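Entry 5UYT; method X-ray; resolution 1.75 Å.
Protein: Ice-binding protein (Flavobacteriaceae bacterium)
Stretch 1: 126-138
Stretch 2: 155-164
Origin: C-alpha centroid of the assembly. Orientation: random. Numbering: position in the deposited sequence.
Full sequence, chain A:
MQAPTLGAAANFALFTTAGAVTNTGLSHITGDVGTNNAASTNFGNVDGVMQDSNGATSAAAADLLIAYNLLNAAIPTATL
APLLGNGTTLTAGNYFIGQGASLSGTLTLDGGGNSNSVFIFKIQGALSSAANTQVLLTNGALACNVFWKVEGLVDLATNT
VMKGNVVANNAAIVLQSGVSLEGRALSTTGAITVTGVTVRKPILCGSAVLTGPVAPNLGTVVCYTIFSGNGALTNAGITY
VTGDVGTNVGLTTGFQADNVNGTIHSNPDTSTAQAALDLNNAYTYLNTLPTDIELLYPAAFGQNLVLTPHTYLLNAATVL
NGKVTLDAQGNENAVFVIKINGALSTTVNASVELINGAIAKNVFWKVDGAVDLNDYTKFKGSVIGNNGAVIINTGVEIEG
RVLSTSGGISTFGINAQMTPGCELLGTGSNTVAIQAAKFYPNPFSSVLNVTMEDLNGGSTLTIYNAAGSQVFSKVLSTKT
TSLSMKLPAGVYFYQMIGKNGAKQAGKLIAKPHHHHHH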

# COMPACT_ATOMS: atom_id res chain seq x y z
N ALA A 126 11.06 -26.24 16.82
CA ALA A 126 11.36 -24.99 16.11
C ALA A 126 11.22 -25.18 14.58
O ALA A 126 11.20 -26.32 14.08
N LEU A 127 11.11 -24.07 13.86
CA LEU A 127 11.10 -24.10 12.40
C LEU A 127 12.15 -23.12 11.88
O LEU A 127 12.11 -21.95 12.23
N SER A 128 13.09 -23.62 11.09
CA SER A 128 14.17 -22.81 10.52
C SER A 128 14.15 -23.00 9.03
O SER A 128 13.67 -24.02 8.55
N SER A 129 14.64 -22.02 8.28
CA SER A 129 14.88 -22.24 6.86
C SER A 129 16.35 -21.95 6.55
O SER A 129 17.02 -21.21 7.30
N ALA A 130 16.83 -22.54 5.46
CA ALA A 130 18.13 -22.22 4.88
C ALA A 130 18.01 -20.99 4.00
O ALA A 130 16.90 -20.67 3.53
N ALA A 131 19.11 -20.28 3.78
CA ALA A 131 19.07 -19.09 2.91
C ALA A 131 18.50 -19.49 1.56
O ALA A 131 18.79 -20.59 1.05
N ASN A 132 17.64 -18.62 1.02
CA ASN A 132 17.10 -18.73 -0.36
C ASN A 132 16.06 -19.81 -0.53
O ASN A 132 15.69 -20.13 -1.65
N THR A 133 15.56 -20.35 0.59
CA THR A 133 14.42 -21.26 0.58
C THR A 133 13.23 -20.59 -0.09
O THR A 133 12.99 -19.40 0.15
N GLN A 134 12.46 -21.34 -0.87
CA GLN A 134 11.23 -20.77 -1.47
C GLN A 134 10.02 -21.68 -1.31
O GLN A 134 10.03 -22.82 -1.78
N VAL A 135 8.98 -21.15 -0.69
CA VAL A 135 7.69 -21.82 -0.64
C VAL A 135 6.83 -21.26 -1.78
O VAL A 135 6.65 -20.05 -1.87
N LEU A 136 6.36 -22.15 -2.65
CA LEU A 136 5.65 -21.76 -3.86
C LEU A 136 4.22 -22.28 -3.82
O LEU A 136 3.96 -23.35 -3.23
N LEU A 137 3.29 -21.51 -4.40
CA LEU A 137 1.90 -21.94 -4.51
C LEU A 137 1.54 -22.22 -5.97
O LEU A 137 1.92 -21.48 -6.88
N THR A 138 0.79 -23.30 -6.19
CA THR A 138 0.34 -23.60 -7.55
C THR A 138 -1.07 -24.15 -7.59
O THR A 138 -1.60 -24.65 -6.58
N ASP A 155 12.72 -19.11 12.69
CA ASP A 155 13.85 -18.31 12.17
C ASP A 155 14.01 -18.55 10.68
O ASP A 155 14.42 -19.65 10.25
N LEU A 156 13.65 -17.54 9.89
CA LEU A 156 13.75 -17.67 8.44
C LEU A 156 14.98 -16.96 7.93
O LEU A 156 15.15 -15.75 8.16
N ALA A 157 15.83 -17.72 7.21
CA ALA A 157 17.12 -17.26 6.74
C ALA A 157 16.99 -16.25 5.62
O ALA A 157 15.91 -16.10 5.03
N THR A 158 18.10 -15.58 5.33
CA THR A 158 18.12 -14.52 4.32
C THR A 158 17.44 -14.94 3.01
O THR A 158 17.64 -16.05 2.49
N ASN A 159 16.64 -14.01 2.49
CA ASN A 159 15.93 -14.19 1.20
C ASN A 159 14.95 -15.39 1.16
O ASN A 159 14.64 -15.88 0.07
N THR A 160 14.44 -15.83 2.31
CA THR A 160 13.43 -16.90 2.31
C THR A 160 12.10 -16.37 1.76
O THR A 160 11.60 -15.34 2.23
N VAL A 161 11.56 -17.06 0.76
CA VAL A 161 10.21 -16.76 0.27
C VAL A 161 9.24 -17.68 1.01
O VAL A 161 9.32 -18.92 0.90
N MET A 162 8.35 -17.08 1.81
CA MET A 162 7.47 -17.84 2.70
C MET A 162 5.99 -17.53 2.42
O MET A 162 5.64 -16.43 2.02
N LYS A 163 5.14 -18.54 2.64
CA LYS A 163 3.70 -18.41 2.44
C LYS A 163 2.97 -18.87 3.68
O LYS A 163 3.33 -19.89 4.30
N GLY A 164 1.93 -18.11 4.02
CA GLY A 164 0.99 -18.53 5.03
C GLY A 164 1.05 -17.82 6.36
O GLY A 164 1.92 -16.98 6.63

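Stretch 2 lies alongside stretch 1, and each contains a type II beta turn. Asp 155 (chi1 t) shares a sheet face with Ser 128 (m), where its CB comes 4.3 Å from Ser 128 OG; a water lies 2.9 Å from Asp 155 O and 3.0 Å from Ser 129 O, within hydrogen-bonding distance of both. Leu 156 (m, t) starts away from stretch 1, yet its CB touches Ser 129 OG at 3.7 Å.

Ser 129 (p) points toward stretch 2 and is the polar hub: its OG accepts from Ala 157 N at 2.9 Å and donates to Thr 160 OG1 at 2.7 Å. The methyl of Ala 157 points in, with its CB 4.3 Å from Ala 131 CB. Thr 158 (p) places OG1 3.4 Å from Ala 131 CB; a second water joins this OG1 to Asn 132 OD1, with a weak bond from Asn 159 ND2. Thr 160 (m) also donates from OG1 to Ala 157 O at 2.7 Å, closing its own turn, as Thr 133 OG1 does to Ala 130 O at 2.6 Å.

Val 161 (t) points toward stretch 1, its CG2 3.8 Å from Gln 134 CG. Met 162 points away, but its SD lies 3.9 Å from Val 135 CG2. Lys 163 (m, m, t, t) turns back in, laying CG 3.7 Å from Val 135 CG1 and 3.9 Å from Leu 137 CG, while NZ is bonded elsewhere in the structure.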

# COMPACT_ATOMS: atom_id res chain seq x y z
CB ALA A 126 12.75 -24.49 16.47
CB LEU A 127 9.71 -23.76 11.87
CG LEU A 127 9.56 -23.60 10.35
CD1 LEU A 127 9.71 -24.94 9.62
CD2 LEU A 127 8.21 -22.95 10.03
CB SER A 128 15.53 -23.28 11.03
OG SER A 128 15.70 -22.87 12.36
CB SER A 129 13.99 -21.34 5.99
OG SER A 129 14.33 -19.96 6.18
CB ALA A 130 18.63 -23.41 4.06
CB ALA A 131 20.47 -18.49 2.76
CB ASN A 132 18.22 -18.96 -1.39
CG ASN A 132 19.36 -17.98 -1.24
OD1 ASN A 132 19.15 -16.78 -1.25
ND2 ASN A 132 20.57 -18.50 -1.08
CB THR A 133 14.01 -21.60 2.01
OG1 THR A 133 15.09 -22.31 2.64
CG2 THR A 133 12.72 -22.45 2.06
CB GLN A 134 11.46 -20.46 -2.93
CG GLN A 134 12.47 -19.34 -3.11
CD GLN A 134 12.46 -18.79 -4.51
OE1 GLN A 134 13.45 -18.22 -4.95
NE2 GLN A 134 11.34 -18.92 -5.20
CB VAL A 135 7.03 -21.65 0.74
CG1 VAL A 135 5.62 -22.26 0.75
CG2 VAL A 135 7.91 -22.33 1.78
CB LEU A 136 6.36 -22.33 -5.10
CG LEU A 136 7.87 -22.13 -5.23
CD1 LEU A 136 8.44 -22.92 -6.41
CD2 LEU A 136 8.23 -20.66 -5.37
CB LEU A 137 0.94 -20.89 -3.93
CG LEU A 137 1.25 -20.37 -2.52
CD1 LEU A 137 0.30 -19.22 -2.17
CD2 LEU A 137 1.22 -21.49 -1.48
CB THR A 138 1.22 -24.64 -8.27
OG1 THR A 138 1.18 -25.88 -7.54
CG2 THR A 138 2.63 -24.18 -8.36
CB ASP A 155 15.16 -18.65 12.91
CG ASP A 155 16.23 -17.58 12.70
OD1 ASP A 155 16.56 -17.30 11.53
OD2 ASP A 155 16.76 -17.05 13.70
CB LEU A 156 12.46 -17.17 7.75
CG LEU A 156 11.19 -17.86 8.29
CD1 LEU A 156 10.00 -17.44 7.43
CD2 LEU A 156 11.31 -19.39 8.28
CB ALA A 157 17.96 -18.44 6.25
CB THR A 158 19.55 -14.08 4.01
OG1 THR A 158 20.27 -15.21 3.54
CG2 THR A 158 20.24 -13.58 5.27
CB ASN A 159 16.91 -14.23 0.03
CG ASN A 159 17.73 -12.96 -0.07
OD1 ASN A 159 17.22 -11.86 0.09
ND2 ASN A 159 19.02 -13.11 -0.26
CB THR A 160 13.22 -17.50 3.72
OG1 THR A 160 14.41 -18.20 4.09
CG2 THR A 160 12.03 -18.49 3.74
CB VAL A 161 10.10 -16.97 -1.23
CG1 VAL A 161 8.63 -16.83 -1.68
CG2 VAL A 161 11.02 -15.98 -1.96
CB MET A 162 7.82 -17.55 4.17
CG MET A 162 7.12 -18.43 5.21
SD MET A 162 7.54 -20.18 5.01
CE MET A 162 6.96 -20.71 6.64
CB LYS A 163 3.22 -19.26 1.26
CG LYS A 163 3.97 -19.03 -0.04
CD LYS A 163 3.62 -17.66 -0.61
CE LYS A 163 4.38 -17.42 -1.91
NZ LYS A 163 4.19 -16.01 -2.32
O HOH W 1 17.26 -19.80 9.94
O HOH W 2 20.31 -15.16 0.89
O HOH W 3 14.80 -16.37 -2.47